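Local coordinates for GTP-binding protein REM 1 (Homo sapiens, PDB 2NZJ), which binds guanine nucleotides as a small GTPase of the Ras superfamily, and probably switches between GDP- and GTP-bound states in cell signalling, at residues Y85-R90 and L123-V129. Residues are numbered along the deposited sequence; the frame is centred on the assembly and turned at random.
Sequences YSIADR and LARCREV. With GDP (guanosine-5'-diphosphate), chain G.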
loop_
_atom_site.group_PDB
_atom_site.type_symbol
_atom_site.label_atom_id
_atom_site.label_comp_id
_atom_site.label_asym_id
_atom_site.label_seq_id
_atom_site.Cartn_x
_atom_site.Cartn_y
_atom_site.Cartn_z
ATOM N N TYR A 85 5.785 -3.844 -4.092
ATOM C CA TYR A 85 6.838 -4.282 -5.032
ATOM C C TYR A 85 6.174 -5.049 -6.189
ATOM O O TYR A 85 4.985 -5.370 -6.128
ATOM C CB TYR A 85 7.940 -5.109 -4.316
ATOM C CG TYR A 85 7.469 -6.438 -3.825
ATOM C CD1 TYR A 85 6.849 -6.560 -2.604
ATOM C CD2 TYR A 85 7.590 -7.569 -4.605
ATOM C CE1 TYR A 85 6.368 -7.756 -2.155
ATOM C CE2 TYR A 85 7.075 -8.809 -4.165
ATOM C CZ TYR A 85 6.465 -8.881 -2.934
ATOM O OH TYR A 85 6.001 -10.087 -2.450
ATOM N N SER A 86 6.935 -5.304 -7.247
ATOM C CA SER A 86 6.484 -6.145 -8.349
ATOM C C SER A 86 7.058 -7.544 -8.226
ATOM O O SER A 86 8.260 -7.717 -8.133
ATOM C CB SER A 86 6.916 -5.569 -9.682
ATOM O OG SER A 86 6.546 -6.449 -10.727
ATOM N N ILE A 87 6.191 -8.547 -8.284
ATOM C CA ILE A 87 6.618 -9.950 -8.235
ATOM C C ILE A 87 7.542 -10.355 -9.387
ATOM O O ILE A 87 8.195 -11.388 -9.297
ATOM C CB ILE A 87 5.416 -10.916 -8.246
ATOM C CG1 ILE A 87 4.614 -10.756 -9.550
ATOM C CG2 ILE A 87 4.564 -10.711 -6.995
ATOM C CD1 ILE A 87 4.090 -12.033 -10.133
ATOM N N ALA A 88 7.583 -9.537 -10.451
ATOM C CA ALA A 88 8.467 -9.744 -11.601
ATOM C C ALA A 88 9.817 -9.007 -11.540
ATOM O O ALA A 88 10.590 -9.061 -12.499
ATOM C CB ALA A 88 7.720 -9.333 -12.874
ATOM N N ASP A 89 10.113 -8.326 -10.432
ATOM C CA ASP A 89 11.325 -7.515 -10.332
ATOM C C ASP A 89 11.934 -7.659 -8.942
ATOM O O ASP A 89 11.547 -6.976 -7.999
ATOM C CB ASP A 89 10.967 -6.086 -10.661
ATOM C CG ASP A 89 12.100 -5.151 -10.484
ATOM O OD1 ASP A 89 13.208 -5.604 -10.125
ATOM O OD2 ASP A 89 11.880 -3.942 -10.703
ATOM N N ARG A 90 12.885 -8.576 -8.841
ATOM C CA ARG A 90 13.638 -8.844 -7.616
ATOM C C ARG A 90 14.120 -7.560 -6.910
ATOM O O ARG A 90 13.963 -7.413 -5.700
ATOM C CB ARG A 90 14.837 -9.727 -7.955
ATOM C CG ARG A 90 15.584 -10.283 -6.745
ATOM C CD ARG A 90 15.062 -11.636 -6.435
ATOM N NE ARG A 90 15.147 -11.965 -5.020
ATOM C CZ ARG A 90 14.527 -13.007 -4.468
ATOM N NH1 ARG A 90 13.766 -13.815 -5.228
ATOM N NH2 ARG A 90 14.667 -13.241 -3.155
ATOM N N LEU A 123 1.593 -11.386 -14.063
ATOM C CA LEU A 123 2.820 -11.729 -14.800
ATOM C C LEU A 123 3.388 -13.014 -14.219
ATOM O O LEU A 123 4.579 -13.103 -13.929
ATOM C CB LEU A 123 3.835 -10.598 -14.695
ATOM C CG LEU A 123 3.349 -9.261 -15.228
ATOM C CD1 LEU A 123 4.468 -8.248 -15.192
ATOM C CD2 LEU A 123 2.817 -9.445 -16.633
ATOM N N ALA A 124 2.510 -14.008 -14.084
ATOM C CA ALA A 124 2.771 -15.225 -13.328
ATOM C C ALA A 124 3.874 -16.064 -13.933
ATOM O O ALA A 124 4.436 -16.897 -13.240
ATOM C CB ALA A 124 1.476 -16.065 -13.175
ATOM N N ARG A 125 4.177 -15.836 -15.215
ATOM C CA ARG A 125 5.323 -16.485 -15.909
ATOM C C ARG A 125 6.681 -15.747 -15.759
ATOM O O ARG A 125 7.717 -16.356 -16.009
ATOM C CB ARG A 125 5.010 -16.674 -17.400
ATOM N N CYS A 126 6.661 -14.460 -15.380
ATOM C CA CYS A 126 7.869 -13.632 -15.187
ATOM C C CYS A 126 8.291 -13.581 -13.738
ATOM O O CYS A 126 9.279 -12.951 -13.391
ATOM C CB CYS A 126 7.593 -12.168 -15.545
ATOM S SG CYS A 126 6.951 -11.859 -17.132
ATOM N N ARG A 127 7.437 -14.134 -12.895
ATOM C CA ARG A 127 7.663 -14.289 -11.476
ATOM C C ARG A 127 9.137 -14.428 -11.166
ATOM O O ARG A 127 9.779 -15.367 -11.633
ATOM C CB ARG A 127 6.916 -15.545 -11.046
ATOM C CG ARG A 127 6.762 -15.732 -9.577
ATOM C CD ARG A 127 5.274 -15.825 -9.197
ATOM N NE ARG A 127 5.171 -15.311 -7.852
ATOM C CZ ARG A 127 4.080 -14.840 -7.278
ATOM N NH1 ARG A 127 4.197 -14.395 -6.039
ATOM N NH2 ARG A 127 2.905 -14.841 -7.890
ATOM N N GLU A 128 9.677 -13.459 -10.436
ATOM C CA GLU A 128 11.035 -13.533 -9.892
ATOM C C GLU A 128 10.979 -13.694 -8.379
ATOM O O GLU A 128 11.936 -14.146 -7.772
ATOM C CB GLU A 128 11.862 -12.282 -10.233
ATOM C CG GLU A 128 11.946 -11.937 -11.722
ATOM C CD GLU A 128 13.072 -10.943 -12.070
ATOM O OE1 GLU A 128 13.493 -10.141 -11.188
ATOM O OE2 GLU A 128 13.553 -10.984 -13.235
ATOM N N VAL A 129 9.865 -13.319 -7.767
ATOM C CA VAL A 129 9.718 -13.400 -6.329
ATOM C C VAL A 129 8.595 -14.351 -6.011
ATOM O O VAL A 129 7.456 -14.141 -6.433
ATOM C CB VAL A 129 9.394 -12.036 -5.733
ATOM C CG1 VAL A 129 9.314 -12.148 -4.242
ATOM C CG2 VAL A 129 10.455 -11.014 -6.144
HETATM P PB GDP G . 4.418 3.503 -10.136
HETATM O O1B GDP G . 4.772 2.602 -8.982
HETATM O O2B GDP G . 3.369 4.511 -9.811
HETATM O O3B GDP G . 5.712 4.195 -10.531
HETATM O O3A GDP G . 3.943 2.492 -11.261
HETATM P PA GDP G . 2.777 2.879 -12.273
HETATM O O1A GDP G . 3.072 4.224 -12.873
HETATM O O2A GDP G . 1.424 2.831 -11.635
HETATM O "O5'" GDP G . 2.866 1.661 -13.310
HETATM C "C5'" GDP G . 4.087 1.319 -13.966
HETATM C "C4'" GDP G . 3.757 0.446 -15.178
HETATM O "O4'" GDP G . 3.413 -0.904 -14.754
HETATM C "C3'" GDP G . 2.551 0.982 -15.976
HETATM O "O3'" GDP G . 2.766 0.918 -17.398
HETATM C "C2'" GDP G . 1.415 0.047 -15.593
HETATM O "O2'" GDP G . 0.473 -0.151 -16.642
HETATM C "C1'" GDP G . 2.107 -1.253 -15.212
HETATM N N9 GDP G . 1.395 -1.953 -14.127
HETATM C C8 GDP G . 0.975 -1.459 -12.934
HETATM N N7 GDP G . 0.379 -2.421 -12.180
HETATM C C5 GDP G . 0.427 -3.536 -12.897
HETATM C C6 GDP G . -0.037 -4.911 -12.719
HETATM O O6 GDP G . -0.626 -5.208 -11.658
HETATM N N1 GDP G . 0.206 -5.788 -13.713
HETATM C C2 GDP G . 0.829 -5.442 -14.860
HETATM N N2 GDP G . 1.063 -6.343 -15.850
HETATM N N3 GDP G . 1.260 -4.186 -15.087
HETATM C C4 GDP G . 1.087 -3.229 -14.163
#
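I87 is the central bump, seated in the hollow that the 123-129 loop forms as it curls round the end of strand 80-86. Its CD1 lies over one face of the R127 guanidinium, 3.6 Å above the plane and offset toward the rim, and also touches L123 O; CG2 rests 3.8 Å from R127 NH1. CG of R127 stands anti to its backbone N (chi1 -167°) and the chain bends about CB-CG (chi2 122°), which folds the guanidinium back over I87, where NE donates to V129 O at 2.9 Å and NH1 forms a salt bridge with E147 of strand 144-147. A leucine in place of R127 would probably leave V129 O without this donor, E147 without its salt-bridge mate and I87 without its flat cover. I87 O accepts from two amides, E128 N at 2.8 Å and V129 N at 3.0 Å. V129 fills the next notch: CG1 approaches Y85 CE2, while CG2 touches I87 O and R90 CA. Nearer the nucleotide, A88 CB sits against C126 CB (3.9 Å) and L123 CD1; L123 CD2 in turn lies 3.6 Å from N2 of GDP, so the contact borders the guanine pocket. E128 reaches across A88 O, and its OE1 takes R90 N in a straight bond of 2.9 Å from the anti side of the carboxylate, slightly out of its plane. In this Ras-type fold, the contact ties the turn between strand 80-86 and helix 90-105 to the loop leading into helix 131-141, where E133 pairs with R90; F93 of helix 90-105 and F145 of strand 144-147 pack on Y85.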